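Beta-glucosidase (Chaetomella raphigera, PDB 6JXG) probably hydrolyses terminal, non-reducing beta-D-glucosyl residues to release beta-D-glucose, as a secreted family 3 glycoside hydrolase of cellulose degradation. Local coordinates at residues T70-G75 with Q324-I329; F390-A395 with G508-N513. All blocks are in the same frame, centred on the assembly; numbering follows the deposited sequence.

Contact 1 (T70-G75 with Q324-I329); sequences TAFPTG and QVARAI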
# COMPACT_ATOMS: atom_id res chain seq x y z
N THR A 70 0.35 4.86 17.19
CA THR A 70 -0.49 3.77 16.72
C THR A 70 0.25 2.97 15.64
O THR A 70 0.79 3.53 14.70
CB THR A 70 -1.82 4.33 16.15
OG1 THR A 70 -2.52 5.00 17.20
CG2 THR A 70 -2.75 3.23 15.61
N ALA A 71 0.15 1.65 15.73
CA ALA A 71 0.66 0.77 14.70
C ALA A 71 -0.55 0.33 13.84
O ALA A 71 -1.31 -0.56 14.21
CB ALA A 71 1.40 -0.41 15.31
N PHE A 72 -0.81 1.10 12.78
CA PHE A 72 -1.93 0.90 11.93
C PHE A 72 -1.74 -0.36 11.09
O PHE A 72 -0.63 -0.85 10.95
CB PHE A 72 -2.15 2.08 10.99
CG PHE A 72 -2.51 3.40 11.68
CD1 PHE A 72 -3.81 3.69 12.04
CD2 PHE A 72 -1.53 4.29 12.03
CE1 PHE A 72 -4.09 4.90 12.68
CE2 PHE A 72 -1.82 5.50 12.64
CZ PHE A 72 -3.12 5.76 12.99
N PRO A 73 -2.82 -0.90 10.53
CA PRO A 73 -2.71 -1.98 9.54
C PRO A 73 -1.83 -1.59 8.36
O PRO A 73 -1.67 -0.38 8.01
CB PRO A 73 -4.15 -2.18 9.07
CG PRO A 73 -4.99 -1.72 10.20
CD PRO A 73 -4.21 -0.62 10.88
N THR A 74 -1.25 -2.59 7.76
CA THR A 74 -0.41 -2.44 6.55
C THR A 74 -1.19 -1.86 5.40
O THR A 74 -2.42 -1.95 5.34
CB THR A 74 0.17 -3.78 6.13
OG1 THR A 74 -0.89 -4.66 5.82
CG2 THR A 74 1.03 -4.38 7.27
N GLY A 75 -0.46 -1.29 4.45
CA GLY A 75 -1.05 -0.83 3.22
C GLY A 75 -1.93 -1.88 2.57
O GLY A 75 -3.02 -1.59 2.11
N GLN A 324 -9.50 2.99 16.68
CA GLN A 324 -10.87 2.65 16.16
C GLN A 324 -10.76 2.30 14.68
O GLN A 324 -11.18 1.21 14.19
CB GLN A 324 -11.83 3.83 16.49
CG GLN A 324 -11.84 3.93 18.04
CD GLN A 324 -12.75 4.99 18.64
OE1 GLN A 324 -13.45 5.70 17.95
NE2 GLN A 324 -12.75 5.04 19.98
N VAL A 325 -10.11 3.19 13.94
CA VAL A 325 -9.90 2.90 12.51
C VAL A 325 -8.93 1.74 12.35
O VAL A 325 -9.11 0.97 11.45
CB VAL A 325 -9.45 4.16 11.70
CG1 VAL A 325 -8.05 4.58 12.05
CG2 VAL A 325 -9.54 3.84 10.21
N ALA A 326 -7.95 1.59 13.24
CA ALA A 326 -7.07 0.44 13.19
C ALA A 326 -7.86 -0.91 13.31
O ALA A 326 -7.67 -1.85 12.54
CB ALA A 326 -5.94 0.57 14.19
N ARG A 327 -8.80 -0.95 14.25
CA ARG A 327 -9.66 -2.11 14.39
C ARG A 327 -10.57 -2.31 13.19
O ARG A 327 -10.77 -3.44 12.73
CB ARG A 327 -10.49 -2.03 15.66
CG ARG A 327 -11.20 -3.36 15.95
CD ARG A 327 -11.94 -3.22 17.24
NE ARG A 327 -12.73 -4.43 17.51
CZ ARG A 327 -13.11 -4.79 18.72
NH1 ARG A 327 -12.76 -4.06 19.78
NH2 ARG A 327 -13.85 -5.88 18.90
N ALA A 328 -11.16 -1.24 12.66
CA ALA A 328 -12.09 -1.38 11.57
C ALA A 328 -11.40 -1.95 10.31
O ALA A 328 -11.98 -2.81 9.63
CB ALA A 328 -12.79 -0.07 11.27
N ILE A 329 -10.17 -1.54 10.04
CA ILE A 329 -9.40 -2.12 8.92
C ILE A 329 -8.90 -3.53 9.19
O ILE A 329 -8.92 -4.36 8.27
CB ILE A 329 -8.26 -1.15 8.53
CG1 ILE A 329 -8.88 0.14 7.96
CG2 ILE A 329 -7.27 -1.81 7.57
CD1 ILE A 329 -7.97 1.28 7.79
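A buried, mainly apolar contact without a hydrogen bond between the two segments joins the loop 70-75, which leads into helix 75-79, to one side of helix 323-332. The backbones come closest at Phe-72 and Ala-326, whose CA atoms lie 5.3 Å apart, and the ring of Pro-73 makes the largest single contribution to the interface. Pro-73 CD rests on Ala-326 CB at 3.9 Å, while Pro-73 CG lies over the helix backbone, 3.6 Å from Ala-326 O. One turn further along, Ile-329 CG2, set anti to its own backbone N, meets both Pro-73 CB and Pro-73 CG at 3.5 Å, a tight fit for carbon pairs. In the two-domain core of family 3 glycoside hydrolases, the loop belongs to the N-terminal barrel-type domain, and the helix directly precedes strand 335-339, an outer strand of the second domain's sheet. An alanine in place of Pro-73 would remove CG and CD and would probably loosen the seating of the loop on Ala-326 and Ile-329. Phe-72 extends the patch: Phe-72 CE1 meets Val-325 CG1 at 4.0 Å, the methyl lying at the ring edge, near its plane. Thr-70 CG2 sits 3.5 Å above the centre of one face of that ring, and Thr-70 OG1 bonds to Glu-97. Thr-74 OG1, at the N-cap of helix 75-79, accepts from Gln-77 N.

Contact 2 (F390-A395 with G508-N513); sequences FPYLVA and GQESGN
Tyr-392 OH donates a very short hydrogen bond, 2.5 Å, to Glu-510 OE2, on the carboxylate's anti lone pair, with ring and carboxylate planes 79° apart. These groups belong to the family 3 C-terminal domain, where loop 390-395, leading into helix 396-406, packs on the type I beta turn Gly-508 to Ser-511 that opens helix 511-519. Tyr-392 CG takes the crowded position between backbone N and carbonyl carbon (chi1 60°), as does Gln-509 CG, whose chain then runs extended. Gln-509 NE2 approaches the Tyr-392 OH at 3.0 Å in a weak bond, and Gln-509 CB lies over one face of the ring toward its rim. At the amide's other end, Gln-509 OE1 has a probable hydrogen-bond partner in Ala-71 N and lies 3.2 Å from Pro-391 CG.

Two backbone bonds set the register. Val-394 N reaches Gln-509 O at 2.9 Å, nearly along the C=O axis and with an N-H...O angle of 164°; Gly-512 N reaches Val-394 O at 2.8 Å from above the carbonyl plane. A CB on Gly-512 would clash with Val-394 O and Ala-395 O, so this close approach depends on glycine. Val-394 CG2 packs on Asn-513 ND2, and Leu-393 CD1 lies 3.4 Å from Gly-508 O.

Further out, His-378 bonds to Ser-511 OG. Arg-327 packs on Glu-510 through its CD while its NH2 is salt-bridged to Asp-517, so any effect on Glu-510 ionisation may be modest. From the first turn of the helix, Asn-513 ND2 donates to the other oxygen, Glu-510 OE1, at 2.8 Å and so helps to hold the carboxylate, that oxygen lying in the Asn-513 amide plane.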
# COMPACT_ATOMS: atom_id res chain seq x y z
N PHE A 390 4.67 -1.42 18.36
CA PHE A 390 3.32 -1.62 18.80
C PHE A 390 3.15 -1.03 20.19
O PHE A 390 3.99 -1.32 21.06
CB PHE A 390 2.99 -3.10 18.92
CG PHE A 390 3.03 -3.87 17.62
CD1 PHE A 390 1.95 -3.86 16.81
CD2 PHE A 390 4.15 -4.63 17.26
CE1 PHE A 390 1.92 -4.62 15.65
CE2 PHE A 390 4.14 -5.38 16.11
CZ PHE A 390 3.03 -5.36 15.29
N PRO A 391 2.09 -0.23 20.42
CA PRO A 391 1.79 0.15 21.83
C PRO A 391 1.21 -1.04 22.61
O PRO A 391 1.27 -1.06 23.83
CB PRO A 391 0.73 1.26 21.71
CG PRO A 391 0.12 1.05 20.36
CD PRO A 391 1.11 0.33 19.48
N TYR A 392 0.71 -2.02 21.90
CA TYR A 392 0.16 -3.29 22.42
C TYR A 392 -0.14 -4.07 21.14
O TYR A 392 -0.10 -3.49 20.05
CB TYR A 392 -1.12 -3.05 23.24
CG TYR A 392 -2.25 -2.42 22.50
CD1 TYR A 392 -3.14 -3.18 21.74
CD2 TYR A 392 -2.42 -1.03 22.50
CE1 TYR A 392 -4.16 -2.59 21.02
CE2 TYR A 392 -3.47 -0.44 21.79
CZ TYR A 392 -4.32 -1.24 21.01
OH TYR A 392 -5.37 -0.64 20.28
N LEU A 393 -0.34 -5.37 21.23
CA LEU A 393 -0.76 -6.13 20.03
C LEU A 393 -1.79 -7.13 20.52
O LEU A 393 -1.45 -8.01 21.34
CB LEU A 393 0.43 -6.83 19.36
CG LEU A 393 0.05 -7.83 18.24
CD1 LEU A 393 -0.73 -7.12 17.15
CD2 LEU A 393 1.30 -8.50 17.69
N VAL A 394 -3.04 -6.96 20.12
CA VAL A 394 -4.07 -7.95 20.44
C VAL A 394 -3.85 -9.24 19.57
O VAL A 394 -4.10 -9.24 18.37
CB VAL A 394 -5.49 -7.43 20.23
CG1 VAL A 394 -6.48 -8.51 20.68
CG2 VAL A 394 -5.73 -6.14 20.97
N ALA A 395 -3.32 -10.29 20.19
CA ALA A 395 -3.17 -11.55 19.49
C ALA A 395 -4.50 -12.29 19.38
O ALA A 395 -5.38 -12.06 20.17
CB ALA A 395 -2.15 -12.42 20.18
N GLY A 508 -1.72 -4.92 12.06
CA GLY A 508 -1.39 -3.96 13.08
C GLY A 508 -1.93 -4.32 14.45
O GLY A 508 -2.40 -5.46 14.69
N GLN A 509 -1.95 -3.31 15.32
CA GLN A 509 -2.17 -3.52 16.76
C GLN A 509 -3.48 -4.15 17.16
O GLN A 509 -3.54 -4.89 18.18
CB GLN A 509 -1.97 -2.21 17.55
CG GLN A 509 -3.05 -1.13 17.28
CD GLN A 509 -2.63 0.22 17.82
OE1 GLN A 509 -1.49 0.66 17.63
NE2 GLN A 509 -3.54 0.88 18.53
N GLU A 510 -4.52 -3.83 16.38
CA GLU A 510 -5.84 -4.38 16.67
C GLU A 510 -6.17 -5.72 15.98
O GLU A 510 -7.29 -6.23 16.14
CB GLU A 510 -6.92 -3.33 16.39
CG GLU A 510 -6.95 -2.28 17.50
CD GLU A 510 -7.70 -2.65 18.75
OE1 GLU A 510 -8.75 -3.39 18.68
OE2 GLU A 510 -7.25 -2.20 19.83
N SER A 511 -5.18 -6.34 15.36
CA SER A 511 -5.33 -7.59 14.59
C SER A 511 -6.34 -8.59 15.19
O SER A 511 -7.34 -8.95 14.57
CB SER A 511 -3.94 -8.27 14.42
OG SER A 511 -4.04 -9.49 13.70
N GLY A 512 -6.03 -9.09 16.38
CA GLY A 512 -6.81 -10.14 17.00
C GLY A 512 -8.24 -9.71 17.33
O GLY A 512 -9.17 -10.56 17.30
N ASN A 513 -8.46 -8.42 17.60
CA ASN A 513 -9.86 -7.91 17.73
C ASN A 513 -10.65 -7.94 16.41
O ASN A 513 -11.81 -8.46 16.33
CB ASN A 513 -9.91 -6.53 18.37
CG ASN A 513 -9.72 -6.61 19.88
OD1 ASN A 513 -10.07 -7.62 20.50
ND2 ASN A 513 -9.23 -5.56 20.46

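Overall arrangement
Contact 1 and contact 2 lie with their centres about 9 Å apart, on the same side of the chain's centre. They come in series along the chain: 70-75 pairs with 324-329 before 390-395 and 508-513 follow. Contact 1 brings in the N-terminal barrel-type domain, whereas both segments of contact 2 belong to the C-terminal domain. They meet directly where Ala-71 N lies 2.7 Å from Gln-509 OE1, a probable hydrogen bond, and where Arg-327 CD packs 3.5 Å from Glu-510 OE1. The salt bridge from Arg-327 to Asp-517 also ties helix 323-332 to helix 511-519. Contact 2 thus shapes the C-terminal-domain turn to which the N-terminal loop of contact 1 is joined.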